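Local structure of response regulator FixJ (Bradyrhizobium japonicum, 5XSO) at residues 64-69 and 89-94; 16-21 and 56-61; 76-81 and 105-110; 158-163 and 177-182. The protein acts as a transcription regulator that, when activated by its partner FixL, induces expression of nifA and fixK. All blocks are in the same frame, centred on the assembly; numbering follows the deposited sequence. Where two conformers were deposited one is given.

Contact 1. Residues 64-69 and 89-94; sequences SDVRMP and ILIMTG
Val-66 sets CG1 between its backbone N and its carbonyl carbon (chi1 60°), which turns that methyl to Thr-93, while Ile-91 carries CG2 anti to its backbone N, against the branch point of Val-66. The side chains of Val-66 and Ile-91 meet at about a right angle, with Val-66 CB 3.5 Å from Ile-91 CG2. One methyl of the fork, Val-66 CG1, rests 3.4 Å from Thr-93 OG1. That hydroxyl donates to Gly-94 O at 2.8 Å, in the carbonyl plane and on a lone pair, which fixes its rotation beside the valine. Met-92 lies on the same face of the sheet as Asp-65; a bend at chi3 (-80°) brings its CE back to the neighbouring strand, 3.7 Å from Asp-65 N. The backbones run parallel: Ser-64 N bonds Leu-90 O, Met-92 N bonds Ser-64 O, and Val-66 N bonds Met-92 O at 2.9 Å. The last is the most bent, 133° at the hydrogen, as the chain leaves the strand. Just beyond, Asp-65 closes an Asx turn: Arg-67 N donates to Asp-65 OD1 at 2.9 Å from above the carboxylate plane. Helix 98-106 packs on Val-66 and Thr-93, and Asp-21 touches both Asp-65 and Met-92. The two strands flank helix 73-82 in a beta-alpha-beta unit, and their C-terminal ends help form the acidic site of a CheY-like receiver, where Asp-65 and Arg-67 probably bind magnesium with Asp-21 and Asp-22, and where Asp-65 holds the position phosphorylated in this family.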
loop_
_atom_site.group_PDB
_atom_site.type_symbol
_atom_site.label_atom_id
_atom_site.label_comp_id
_atom_site.label_asym_id
_atom_site.label_seq_id
_atom_site.Cartn_x
_atom_site.Cartn_y
_atom_site.Cartn_z
ATOM N N SER A 64 -0.705 -16.217 0.519
ATOM C CA SER A 64 0.516 -16.790 -0.027
ATOM C C SER A 64 1.181 -17.709 0.988
ATOM O O SER A 64 1.175 -17.435 2.202
ATOM C CB SER A 64 1.501 -15.684 -0.427
ATOM O OG SER A 64 2.767 -16.185 -0.862
ATOM N N ASP A 65 1.681 -18.836 0.492
ATOM C CA ASP A 65 2.620 -19.656 1.263
ATOM C C ASP A 65 3.866 -18.877 1.662
ATOM O O ASP A 65 4.431 -18.113 0.873
ATOM C CB ASP A 65 3.008 -20.899 0.452
ATOM C CG ASP A 65 3.793 -21.917 1.293
ATOM O OD1 ASP A 65 5.038 -21.894 1.203
ATOM O OD2 ASP A 65 3.177 -22.694 2.014
ATOM N N VAL A 66 4.321 -19.115 2.904
ATOM C CA VAL A 66 5.390 -18.352 3.516
ATOM C C VAL A 66 6.714 -18.655 2.847
ATOM O O VAL A 66 7.630 -17.820 2.874
ATOM C CB VAL A 66 5.492 -18.645 5.027
ATOM C CG1 VAL A 66 5.764 -20.145 5.282
ATOM C CG2 VAL A 66 6.551 -17.811 5.649
ATOM N N ARG A 67 6.867 -19.863 2.302
ATOM C CA ARG A 67 8.137 -20.265 1.703
ATOM C C ARG A 67 8.001 -20.636 0.226
ATOM O O ARG A 67 8.574 -21.615 -0.241
ATOM C CB ARG A 67 8.768 -21.388 2.521
ATOM C CG ARG A 67 9.512 -20.763 3.678
ATOM C CD ARG A 67 10.143 -21.736 4.597
ATOM N NE ARG A 67 11.234 -22.425 3.951
ATOM C CZ ARG A 67 12.109 -23.176 4.596
ATOM N NH1 ARG A 67 12.014 -23.311 5.918
ATOM N NH2 ARG A 67 13.081 -23.784 3.924
ATOM N N MET A 68 7.250 -19.838 -0.527
ATOM C CA MET A 68 7.227 -19.934 -1.983
ATOM C C MET A 68 8.650 -19.895 -2.531
ATOM O O MET A 68 9.390 -18.940 -2.237
ATOM C CB MET A 68 6.428 -18.778 -2.567
ATOM C CG MET A 68 4.988 -19.085 -2.675
ATOM S SD MET A 68 4.729 -20.433 -3.831
ATOM C CE MET A 68 4.819 -19.678 -5.456
ATOM N N PRO A 69 9.084 -20.914 -3.276
ATOM C CA PRO A 69 10.420 -20.855 -3.907
ATOM C C PRO A 69 10.564 -19.614 -4.783
ATOM O O PRO A 69 9.803 -19.404 -5.726
ATOM C CB PRO A 69 10.484 -22.149 -4.729
ATOM C CG PRO A 69 9.047 -22.660 -4.806
ATOM C CD PRO A 69 8.379 -22.178 -3.560
ATOM N N ILE A 89 -2.062 -8.688 2.429
ATOM C CA ILE A 89 -1.440 -9.998 2.263
ATOM C C ILE A 89 -1.606 -10.847 3.533
ATOM O O ILE A 89 -1.240 -10.414 4.638
ATOM C CB ILE A 89 0.053 -9.873 1.905
ATOM C CG1 ILE A 89 0.223 -9.032 0.630
ATOM C CG2 ILE A 89 0.634 -11.301 1.739
ATOM C CD1 ILE A 89 1.636 -8.426 0.476
ATOM N N LEU A 90 -2.120 -12.071 3.365
ATOM C CA LEU A 90 -2.148 -13.072 4.427
ATOM C C LEU A 90 -1.142 -14.182 4.105
ATOM O O LEU A 90 -1.018 -14.605 2.942
ATOM C CB LEU A 90 -3.554 -13.709 4.549
ATOM C CG LEU A 90 -4.699 -12.702 4.642
ATOM C CD1 LEU A 90 -6.032 -13.470 4.721
ATOM C CD2 LEU A 90 -4.486 -11.822 5.934
ATOM N N ILE A 91 -0.443 -14.666 5.128
ATOM C CA ILE A 91 0.633 -15.639 4.981
ATOM C C ILE A 91 0.191 -16.953 5.599
ATOM O O ILE A 91 -0.214 -16.978 6.772
ATOM C CB ILE A 91 1.924 -15.138 5.664
ATOM C CG1 ILE A 91 2.389 -13.808 5.039
ATOM C CG2 ILE A 91 2.982 -16.229 5.645
ATOM C CD1 ILE A 91 2.777 -13.938 3.604
ATOM N N MET A 92 0.252 -18.048 4.811
ATOM C CA MET A 92 0.001 -19.408 5.274
ATOM C C MET A 92 1.337 -20.060 5.624
ATOM O O MET A 92 2.309 -19.904 4.892
ATOM C CB MET A 92 -0.710 -20.266 4.208
ATOM C CG MET A 92 -1.959 -19.621 3.708
ATOM S SD MET A 92 -2.679 -20.763 2.488
ATOM C CE MET A 92 -1.642 -20.334 1.101
ATOM N N THR A 93 1.390 -20.786 6.737
ATOM C CA THR A 93 2.697 -21.266 7.195
ATOM C C THR A 93 2.531 -22.537 8.019
ATOM O O THR A 93 1.554 -22.692 8.773
ATOM C CB THR A 93 3.448 -20.189 8.041
ATOM O OG1 THR A 93 4.724 -20.713 8.468
ATOM C CG2 THR A 93 2.647 -19.782 9.309
ATOM N N GLY A 94 3.514 -23.454 7.906
ATOM C CA GLY A 94 3.637 -24.514 8.897
ATOM C C GLY A 94 4.198 -23.947 10.204
ATOM O O GLY A 94 4.713 -22.825 10.234
#

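Contact 2. Residues 16-21 and 56-61; sequences HIYVID and GLSFGC
Tyr-18 reaches from its strand past Cys-61 to Leu-57 and Ser-58 in the loop ahead of strand 61-65. Its CB sits 4.1 Å from Cys-61 O. CG stands anti to the carbonyl carbon (chi1 -65°), and the ring beyond it extends toward Leu-57. One face is covered by Leu-57, whose CD1 lies 3.9 Å above the ring plane, over its centre, a CH-pi contact; Leu-57 CD2 leans on the CE1 side, 3.5 Å from Tyr-18 CE1. At the edge, in plane, comes the carbonyl of Ser-58, which accepts a bond from the hydroxyl, Tyr-18 OH to Ser-58 O 2.6 Å, tying the tip of a buried tyrosine to the loop backbone. At the root of the side chain the backbones pair in parallel, strands 16-20 and 61-65 being neighbours in the five-stranded sheet of the receiver's alternating beta-alpha fold. Cys-61 N donates to His-16 O, and Tyr-18 N donates to Cys-61 O at 2.7 Å, so Cys-61 is bonded to both residues flanking Ile-17. Ile-17 CD1 packs on Cys-61 CB on the face packed by helices 24-36 and 119-138. Gly-60 brings its CA to 3.1 Å from His-16 O, where a CB would point toward that oxygen and clash with it. His-16 turns its NE2 to Thr-42 of strand 40-44, while a water accepts from His-16 N at 2.8 Å and donates to Phe-59 O.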
loop_
_atom_site.group_PDB
_atom_site.type_symbol
_atom_site.label_atom_id
_atom_site.label_comp_id
_atom_site.label_asym_id
_atom_site.label_seq_id
_atom_site.Cartn_x
_atom_site.Cartn_y
_atom_site.Cartn_z
ATOM N N HIS A 16 -11.873 -10.374 -4.481
ATOM C CA HIS A 16 -11.004 -11.213 -5.294
ATOM C C HIS A 16 -9.785 -11.643 -4.487
ATOM O O HIS A 16 -9.227 -10.850 -3.727
ATOM C CB HIS A 16 -10.528 -10.518 -6.566
ATOM C CG HIS A 16 -10.146 -11.492 -7.629
ATOM N ND1 HIS A 16 -11.084 -12.137 -8.410
ATOM C CD2 HIS A 16 -8.943 -12.017 -7.968
ATOM C CE1 HIS A 16 -10.468 -12.982 -9.223
ATOM N NE2 HIS A 16 -9.170 -12.929 -8.974
ATOM N N ILE A 17 -9.381 -12.905 -4.644
ATOM C CA ILE A 17 -8.266 -13.479 -3.873
ATOM C C ILE A 17 -7.173 -13.901 -4.839
ATOM O O ILE A 17 -7.450 -14.579 -5.836
ATOM C CB ILE A 17 -8.703 -14.691 -3.023
ATOM C CG1 ILE A 17 -10.022 -14.439 -2.253
ATOM C CG2 ILE A 17 -7.534 -15.133 -2.034
ATOM C CD1 ILE A 17 -9.931 -13.205 -1.358
ATOM N N TYR A 18 -5.928 -13.536 -4.545
ATOM C CA TYR A 18 -4.794 -13.974 -5.347
ATOM C C TYR A 18 -4.072 -15.031 -4.519
ATOM O O TYR A 18 -3.415 -14.698 -3.522
ATOM C CB TYR A 18 -3.881 -12.803 -5.707
ATOM C CG TYR A 18 -4.567 -11.794 -6.596
ATOM C CD1 TYR A 18 -5.000 -12.158 -7.872
ATOM C CD2 TYR A 18 -4.852 -10.513 -6.138
ATOM C CE1 TYR A 18 -5.654 -11.252 -8.693
ATOM C CE2 TYR A 18 -5.521 -9.566 -6.970
ATOM C CZ TYR A 18 -5.924 -9.960 -8.233
ATOM O OH TYR A 18 -6.607 -9.089 -9.060
ATOM N N VAL A 19 -4.179 -16.292 -4.931
ATOM C CA VAL A 19 -3.558 -17.408 -4.202
ATOM C C VAL A 19 -2.177 -17.683 -4.783
ATOM O O VAL A 19 -2.037 -17.885 -5.999
ATOM C CB VAL A 19 -4.429 -18.670 -4.290
ATOM C CG1 VAL A 19 -3.709 -19.893 -3.669
ATOM C CG2 VAL A 19 -5.788 -18.438 -3.575
ATOM N N ILE A 20 -1.170 -17.771 -3.911
ATOM C CA ILE A 20 0.201 -18.043 -4.335
ATOM C C ILE A 20 0.673 -19.253 -3.558
ATOM O O ILE A 20 0.887 -19.168 -2.335
ATOM C CB ILE A 20 1.146 -16.859 -4.103
ATOM C CG1 ILE A 20 0.613 -15.595 -4.793
ATOM C CG2 ILE A 20 2.524 -17.244 -4.601
ATOM C CD1 ILE A 20 1.444 -14.324 -4.446
ATOM N N ASP A 21 0.774 -20.404 -4.229
ATOM C CA ASP A 21 1.175 -21.605 -3.500
ATOM C C ASP A 21 1.750 -22.586 -4.499
ATOM O O ASP A 21 1.145 -22.823 -5.535
ATOM C CB ASP A 21 0.005 -22.252 -2.746
ATOM C CG ASP A 21 0.474 -23.156 -1.624
ATOM O OD1 ASP A 21 1.405 -23.984 -1.831
ATOM O OD2 ASP A 21 -0.058 -23.007 -0.505
ATOM N N GLY A 56 -0.972 -5.393 -13.629
ATOM C CA GLY A 56 -2.264 -5.440 -14.284
ATOM C C GLY A 56 -3.420 -5.981 -13.462
ATOM O O GLY A 56 -4.538 -6.078 -13.979
ATOM N N LEU A 57 -3.195 -6.345 -12.197
ATOM C CA LEU A 57 -4.247 -6.937 -11.378
ATOM C C LEU A 57 -5.085 -5.887 -10.672
ATOM O O LEU A 57 -4.559 -4.916 -10.125
ATOM C CB LEU A 57 -3.681 -7.888 -10.309
ATOM C CG LEU A 57 -2.948 -9.118 -10.830
ATOM C CD1 LEU A 57 -2.114 -9.783 -9.697
ATOM C CD2 LEU A 57 -3.987 -10.051 -11.522
ATOM N N SER A 58 -6.382 -6.150 -10.592
ATOM C CA SER A 58 -7.282 -5.301 -9.829
ATOM C C SER A 58 -7.267 -5.692 -8.350
ATOM O O SER A 58 -6.810 -6.784 -7.964
ATOM C CB SER A 58 -8.696 -5.404 -10.373
ATOM O OG SER A 58 -9.099 -6.755 -10.383
ATOM N N PHE A 59 -7.825 -4.805 -7.520
ATOM C CA PHE A 59 -7.695 -4.934 -6.073
ATOM C C PHE A 59 -8.181 -6.291 -5.575
ATOM O O PHE A 59 -9.214 -6.800 -6.012
ATOM C CB PHE A 59 -8.479 -3.838 -5.363
ATOM C CG PHE A 59 -8.433 -3.951 -3.877
ATOM C CD1 PHE A 59 -7.298 -3.609 -3.176
ATOM C CD2 PHE A 59 -9.532 -4.437 -3.173
ATOM C CE1 PHE A 59 -7.259 -3.720 -1.771
ATOM C CE2 PHE A 59 -9.517 -4.559 -1.814
ATOM C CZ PHE A 59 -8.371 -4.202 -1.075
ATOM N N GLY A 60 -7.418 -6.883 -4.669
ATOM C CA GLY A 60 -7.858 -8.102 -4.018
ATOM C C GLY A 60 -6.903 -8.452 -2.899
ATOM O O GLY A 60 -5.938 -7.737 -2.619
ATOM N N CYS A 61 -7.182 -9.563 -2.254
ATOM C CA CYS A 61 -6.404 -10.001 -1.104
ATOM C C CYS A 61 -5.445 -11.100 -1.558
ATOM O O CYS A 61 -5.863 -12.045 -2.240
ATOM C CB CYS A 61 -7.320 -10.521 0.010
ATOM S SG CYS A 61 -6.478 -11.042 1.528
HETATM O O HOH W 1 -11.291 -7.624 -4.410
#

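Contact 3. Residues 76-81 and 105-110; sequences LLKRMK and MKLGAV
Leu-77 and Leu-107 bring their CA atoms to 6.2 Å where helix 73-82 passes the C-terminal end of helix 98-106, which closes in a Schellman motif with Gly-108 at the positive phi of 132°. Leu-77 is the hub of the apolar part. Its CB meets Leu-107 CB at 3.9 Å, and its two methyls part company: CD1 presses on the turn backbone, 3.4 Å from Ala-109 N, while CD2 touches Ala-109 CB at 3.9 Å. Gly-108 C lies 3.7 Å from Leu-77 CD1; at the backbone angles of Gly-108 a CB would jam against the preceding carbonyl O. Toward the outside, Lys-78 contributes only aliphatic chain, with Lys-78 CG 4.2 Å from Leu-107 CD1. Lys-81 makes the single polar link. Its chi1 (58°) puts CG between the backbone N and the carbonyl carbon, and the chain bends at chi3; NZ, at its end, donates to Leu-107 O at 3.0 Å, tilted 34° from the carbonyl plane. The inner side of the contact rests on the sheet, Leu-77 against Ile-89 and Ala-109 against Ile-91. It therefore joins two consecutive helices on one side of the receiver domain, just before the chain enters strand 111-114. Buried Leu-77 and Ala-109 make the inner, apolar half, with Leu-107 at its margin; the exposed Lys-81 supplies the polar link to a carbonyl next to a helix end, where the partial negative charge of that end would be expected to strengthen the bond between Lys-81 NZ and Leu-107 O.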
loop_
_atom_site.group_PDB
_atom_site.type_symbol
_atom_site.label_atom_id
_atom_site.label_comp_id
_atom_site.label_asym_id
_atom_site.label_seq_id
_atom_site.Cartn_x
_atom_site.Cartn_y
_atom_site.Cartn_z
ATOM N N LEU A 76 8.326 -11.552 -0.963
ATOM C CA LEU A 76 7.033 -11.112 -1.466
ATOM C C LEU A 76 6.669 -9.749 -0.895
ATOM O O LEU A 76 6.368 -8.805 -1.640
ATOM C CB LEU A 76 5.974 -12.144 -1.097
ATOM C CG LEU A 76 4.566 -11.749 -1.532
ATOM C CD1 LEU A 76 4.535 -11.660 -3.026
ATOM C CD2 LEU A 76 3.521 -12.744 -0.985
ATOM N N LEU A 77 6.742 -9.617 0.431
ATOM C CA LEU A 77 6.405 -8.343 1.061
ATOM C C LEU A 77 7.346 -7.226 0.605
ATOM O O LEU A 77 6.899 -6.109 0.312
ATOM C CB LEU A 77 6.431 -8.495 2.581
ATOM C CG LEU A 77 5.083 -8.682 3.277
ATOM C CD1 LEU A 77 4.262 -7.409 3.093
ATOM C CD2 LEU A 77 4.339 -9.891 2.730
ATOM N N LYS A 78 8.650 -7.502 0.513
ATOM C CA LYS A 78 9.569 -6.463 0.037
ATOM C C LYS A 78 9.199 -5.994 -1.366
ATOM O O LYS A 78 9.157 -4.786 -1.626
ATOM C CB LYS A 78 11.016 -6.960 0.097
ATOM C CG LYS A 78 11.542 -6.940 1.521
ATOM C CD LYS A 78 13.039 -7.156 1.632
ATOM C CE LYS A 78 13.462 -7.293 3.098
ATOM N NZ LYS A 78 14.822 -7.893 3.273
ATOM N N ARG A 79 8.892 -6.923 -2.276
ATOM C CA ARG A 79 8.484 -6.520 -3.626
ATOM C C ARG A 79 7.144 -5.780 -3.621
ATOM O O ARG A 79 6.972 -4.803 -4.359
ATOM C CB ARG A 79 8.396 -7.737 -4.560
ATOM C CG ARG A 79 9.659 -8.592 -4.667
ATOM C CD ARG A 79 10.697 -8.022 -5.625
ATOM N NE ARG A 79 10.989 -8.950 -6.726
ATOM C CZ ARG A 79 11.772 -10.028 -6.624
ATOM N NH1 ARG A 79 12.345 -10.339 -5.465
ATOM N NH2 ARG A 79 11.982 -10.807 -7.683
ATOM N N MET A 80 6.170 -6.242 -2.830
ATOM C CA MET A 80 4.847 -5.626 -2.874
ATOM C C MET A 80 4.893 -4.172 -2.457
ATOM O O MET A 80 4.213 -3.333 -3.053
ATOM C CB MET A 80 3.858 -6.420 -2.012
ATOM C CG MET A 80 3.626 -7.729 -2.661
ATOM S SD MET A 80 2.477 -7.440 -4.056
ATOM C CE MET A 80 0.877 -7.252 -3.208
ATOM N N LYS A 81 5.690 -3.849 -1.448
ATOM C CA LYS A 81 5.756 -2.461 -1.022
ATOM C C LYS A 81 6.661 -1.646 -1.942
ATOM O O LYS A 81 6.417 -0.449 -2.147
ATOM C CB LYS A 81 6.202 -2.381 0.438
ATOM C CG LYS A 81 7.534 -3.018 0.708
ATOM C CD LYS A 81 7.693 -3.321 2.198
ATOM C CE LYS A 81 7.748 -2.045 3.041
ATOM N NZ LYS A 81 7.474 -2.345 4.481
ATOM N N MET A 105 4.964 -10.107 8.639
ATOM C CA MET A 105 4.054 -9.122 9.208
ATOM C C MET A 105 4.780 -7.846 9.609
ATOM O O MET A 105 4.218 -6.749 9.479
ATOM C CB MET A 105 3.254 -9.665 10.392
ATOM C CG MET A 105 2.328 -10.838 10.016
ATOM S SD MET A 105 1.432 -11.353 11.466
ATOM C CE MET A 105 0.333 -9.935 11.715
ATOM N N LYS A 106 6.026 -7.956 10.065
ATOM C CA LYS A 106 6.750 -6.718 10.382
ATOM C C LYS A 106 6.947 -5.884 9.127
ATOM O O LYS A 106 6.953 -4.653 9.192
ATOM C CB LYS A 106 8.079 -7.043 11.044
ATOM C CG LYS A 106 7.899 -7.395 12.522
ATOM C CD LYS A 106 9.069 -8.211 13.120
ATOM C CE LYS A 106 10.443 -7.678 12.757
ATOM N NZ LYS A 106 11.441 -7.926 13.867
ATOM N N LEU A 107 7.079 -6.536 7.968
ATOM C CA LEU A 107 7.190 -5.843 6.690
ATOM C C LEU A 107 5.848 -5.421 6.111
ATOM O O LEU A 107 5.833 -4.727 5.082
ATOM C CB LEU A 107 7.930 -6.716 5.673
ATOM C CG LEU A 107 9.377 -7.135 5.978
ATOM C CD1 LEU A 107 9.802 -8.317 5.129
ATOM C CD2 LEU A 107 10.340 -5.964 5.760
ATOM N N GLY A 108 4.727 -5.819 6.721
ATOM C CA GLY A 108 3.458 -5.292 6.267
ATOM C C GLY A 108 2.359 -6.317 6.026
ATOM O O GLY A 108 1.205 -5.929 5.811
ATOM N N ALA A 109 2.668 -7.603 6.063
ATOM C CA ALA A 109 1.581 -8.580 5.916
ATOM C C ALA A 109 0.542 -8.369 7.019
ATOM O O ALA A 109 0.880 -8.024 8.168
ATOM C CB ALA A 109 2.129 -10.013 5.978
ATOM N N VAL A 110 -0.735 -8.593 6.678
ATOM C CA VAL A 110 -1.810 -8.295 7.616
ATOM C C VAL A 110 -1.904 -9.351 8.727
ATOM O O VAL A 110 -2.080 -9.023 9.920
ATOM C CB VAL A 110 -3.120 -8.153 6.823
ATOM C CG1 VAL A 110 -4.350 -8.190 7.753
ATOM C CG2 VAL A 110 -3.063 -6.870 5.955
#

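Contact 4. Residues 158-163 and 177-182; sequences RQVMEG and YDISPR
Tyr-177 and Ile-179, in the DNA-binding helix-turn-helix of this LuxR-type domain, pack against Gln-159 and Val-160 of the preceding helix 155-166. The close part is the packing of Gln-159 on the tyrosine ring. Gln-159 CB lies over one face of the Tyr-177 ring, 3.6 Å above the plane and offset toward the rim, a CH-pi contact. The glutamine chain, extended beyond CG, and the tyrosine slide past each other in opposite directions, and the amide follows: Gln-159 CD is 3.4 Å from Tyr-177 CD1, with amide and ring planes 33° apart. Gly-163, one helical turn on, presents CA at the ring edge, near its plane, and has no side chain to hold the ring off. Deeper still, Val-160 CG2 and Ile-179 CD1 meet at 3.9 Å, backed by helix 184-195, the second helix of the motif: Tyr-187 touches the valine and Ile-184 the isoleucine. Between Tyr-177 and Ile-179, Asp-178 has a positive phi (66°), ends helix 170-177 and turns the chain. The outer side is looser. Glu-162, exposed and deposited in two conformers, extends to the phenol tip from the ring edge, with carboxylate and ring planes 42° apart. In the conformer described, Tyr-177 OH donates to Glu-162 OE1, but the 2.5 Å separation is very short and its exact value doubtful. At the root of the tyrosine, Arg-156 NH1 donates to both Gln-159 OE1 and the backbone carbonyl Tyr-177 O.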
loop_
_atom_site.group_PDB
_atom_site.type_symbol
_atom_site.label_atom_id
_atom_site.label_comp_id
_atom_site.label_asym_id
_atom_site.label_seq_id
_atom_site.Cartn_x
_atom_site.Cartn_y
_atom_site.Cartn_z
ATOM N N ARG A 158 9.096 23.279 -2.315
ATOM C CA ARG A 158 8.853 22.247 -1.318
ATOM C C ARG A 158 9.192 22.768 0.077
ATOM O O ARG A 158 8.430 22.560 1.030
ATOM C CB ARG A 158 9.647 20.981 -1.702
ATOM C CG ARG A 158 9.655 19.900 -0.668
ATOM C CD ARG A 158 8.271 19.223 -0.635
ATOM N NE ARG A 158 8.307 18.113 0.315
ATOM C CZ ARG A 158 8.575 16.850 -0.012
ATOM N NH1 ARG A 158 8.818 16.507 -1.280
ATOM N NH2 ARG A 158 8.601 15.926 0.939
ATOM N N GLN A 159 10.320 23.491 0.206
ATOM C CA GLN A 159 10.661 24.111 1.488
ATOM C C GLN A 159 9.626 25.116 1.941
ATOM O O GLN A 159 9.310 25.193 3.134
ATOM C CB GLN A 159 12.036 24.817 1.398
ATOM C CG GLN A 159 13.173 23.797 1.326
ATOM C CD GLN A 159 14.515 24.494 1.085
ATOM O OE1 GLN A 159 14.555 25.610 0.575
ATOM N NE2 GLN A 159 15.588 23.864 1.491
ATOM N N VAL A 160 9.158 25.967 1.044
ATOM C CA VAL A 160 8.127 26.944 1.411
ATOM C C VAL A 160 6.841 26.242 1.842
ATOM O O VAL A 160 6.221 26.613 2.840
ATOM C CB VAL A 160 7.874 27.945 0.261
ATOM C CG1 VAL A 160 6.634 28.850 0.623
ATOM C CG2 VAL A 160 9.131 28.850 0.015
ATOM N N MET A 161 6.441 25.185 1.139
ATOM C CA MET A 161 5.283 24.401 1.575
ATOM C C MET A 161 5.489 23.874 2.988
ATOM O O MET A 161 4.591 23.953 3.846
ATOM C CB MET A 161 5.043 23.224 0.621
ATOM C CG MET A 161 4.045 22.179 1.204
ATOM S SD MET A 161 3.746 20.874 -0.013
ATOM C CE MET A 161 2.962 21.877 -1.200
ATOM N N GLU A 162 6.681 23.307 3.248
ATOM C CA GLU A 162 6.974 22.791 4.582
ATOM C C GLU A 162 6.917 23.894 5.626
ATOM O O GLU A 162 6.332 23.716 6.694
ATOM C CB GLU A 162 8.344 22.119 4.579
ATOM C CG GLU A 162 8.844 21.635 5.924
ATOM C CD GLU A 162 10.217 21.030 5.763
ATOM O OE1 GLU A 162 11.222 21.737 6.010
ATOM O OE2 GLU A 162 10.269 19.854 5.337
ATOM N N GLY A 163 7.531 25.045 5.330
ATOM C CA GLY A 163 7.536 26.150 6.284
ATOM C C GLY A 163 6.142 26.696 6.556
ATOM O O GLY A 163 5.804 27.021 7.709
ATOM N N TYR A 177 15.459 28.745 5.541
ATOM C CA TYR A 177 15.937 28.035 4.365
ATOM C C TYR A 177 16.936 28.832 3.543
ATOM O O TYR A 177 17.486 28.290 2.576
ATOM C CB TYR A 177 14.747 27.635 3.484
ATOM C CG TYR A 177 13.774 26.706 4.212
ATOM C CD1 TYR A 177 14.063 25.344 4.377
ATOM C CD2 TYR A 177 12.563 27.192 4.704
ATOM C CE1 TYR A 177 13.144 24.468 5.061
ATOM C CE2 TYR A 177 11.657 26.351 5.397
ATOM C CZ TYR A 177 11.964 24.984 5.551
ATOM O OH TYR A 177 11.048 24.174 6.232
ATOM N N ASP A 178 17.199 30.098 3.906
ATOM C CA ASP A 178 18.121 30.980 3.155
ATOM C C ASP A 178 17.538 31.283 1.756
ATOM O O ASP A 178 18.189 31.082 0.732
ATOM C CB ASP A 178 19.543 30.396 3.067
ATOM C CG ASP A 178 20.547 31.449 2.815
ATOM O OD1 ASP A 178 21.673 31.111 2.415
ATOM O OD2 ASP A 178 20.198 32.640 2.965
ATOM N N ILE A 179 16.295 31.771 1.745
ATOM C CA ILE A 179 15.556 32.180 0.544
ATOM C C ILE A 179 15.434 33.705 0.610
ATOM O O ILE A 179 15.265 34.250 1.696
ATOM C CB ILE A 179 14.176 31.476 0.550
ATOM C CG1 ILE A 179 14.337 29.945 0.498
ATOM C CG2 ILE A 179 13.259 31.878 -0.603
ATOM C CD1 ILE A 179 12.966 29.132 0.817
ATOM N N SER A 180 15.577 34.405 -0.518
ATOM C CA SER A 180 15.363 35.845 -0.480
ATOM C C SER A 180 13.925 36.188 -0.039
ATOM O O SER A 180 12.948 35.595 -0.561
ATOM C CB SER A 180 15.612 36.434 -1.872
ATOM O OG SER A 180 15.163 37.773 -1.860
ATOM N N PRO A 181 13.740 37.143 0.885
ATOM C CA PRO A 181 12.378 37.566 1.277
ATOM C C PRO A 181 11.483 37.945 0.105
ATOM O O PRO A 181 10.269 37.703 0.179
ATOM C CB PRO A 181 12.635 38.774 2.186
ATOM C CG PRO A 181 14.039 38.463 2.806
ATOM C CD PRO A 181 14.796 37.783 1.703
ATOM N N ARG A 182 12.036 38.558 -0.957
ATOM C CA ARG A 182 11.181 38.946 -2.086
ATOM C C ARG A 182 10.692 37.769 -2.901
ATOM O O ARG A 182 9.822 37.962 -3.788
ATOM C CB ARG A 182 11.924 39.970 -2.980
ATOM C CG ARG A 182 12.790 39.317 -4.023
ATOM C CD ARG A 182 13.410 40.359 -4.977
ATOM N NE ARG A 182 14.299 41.283 -4.270
ATOM C CZ ARG A 182 15.567 41.005 -3.956
ATOM N NH1 ARG A 182 16.097 39.826 -4.271
ATOM N NH2 ARG A 182 16.302 41.904 -3.318
#

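Overall arrangement
From the N terminus, contact 2 comes first: it closes a loop holding helix 24-36, strand 40-44 and helix 47-53, and seats strand 16-20 beside the start of strand 61-65. Contact 1 then brings strand 89-93 to the far end of that strand, closing over helix 73-82. Contact 3 closes a loop of strand 89-93 and most of helix 98-106 and crosses contact 1, between whose segments 76-81 lies. The two meet at Ile-89 and Val-110, whose backbones bond. Contacts 1 and 2 join at Asp-65 and Ile-20. These three tie the receiver domain together; contact 4 closes a short loop over helix 170-177 in the DNA-binding domain, its centre about 48 Å from that of contact 1.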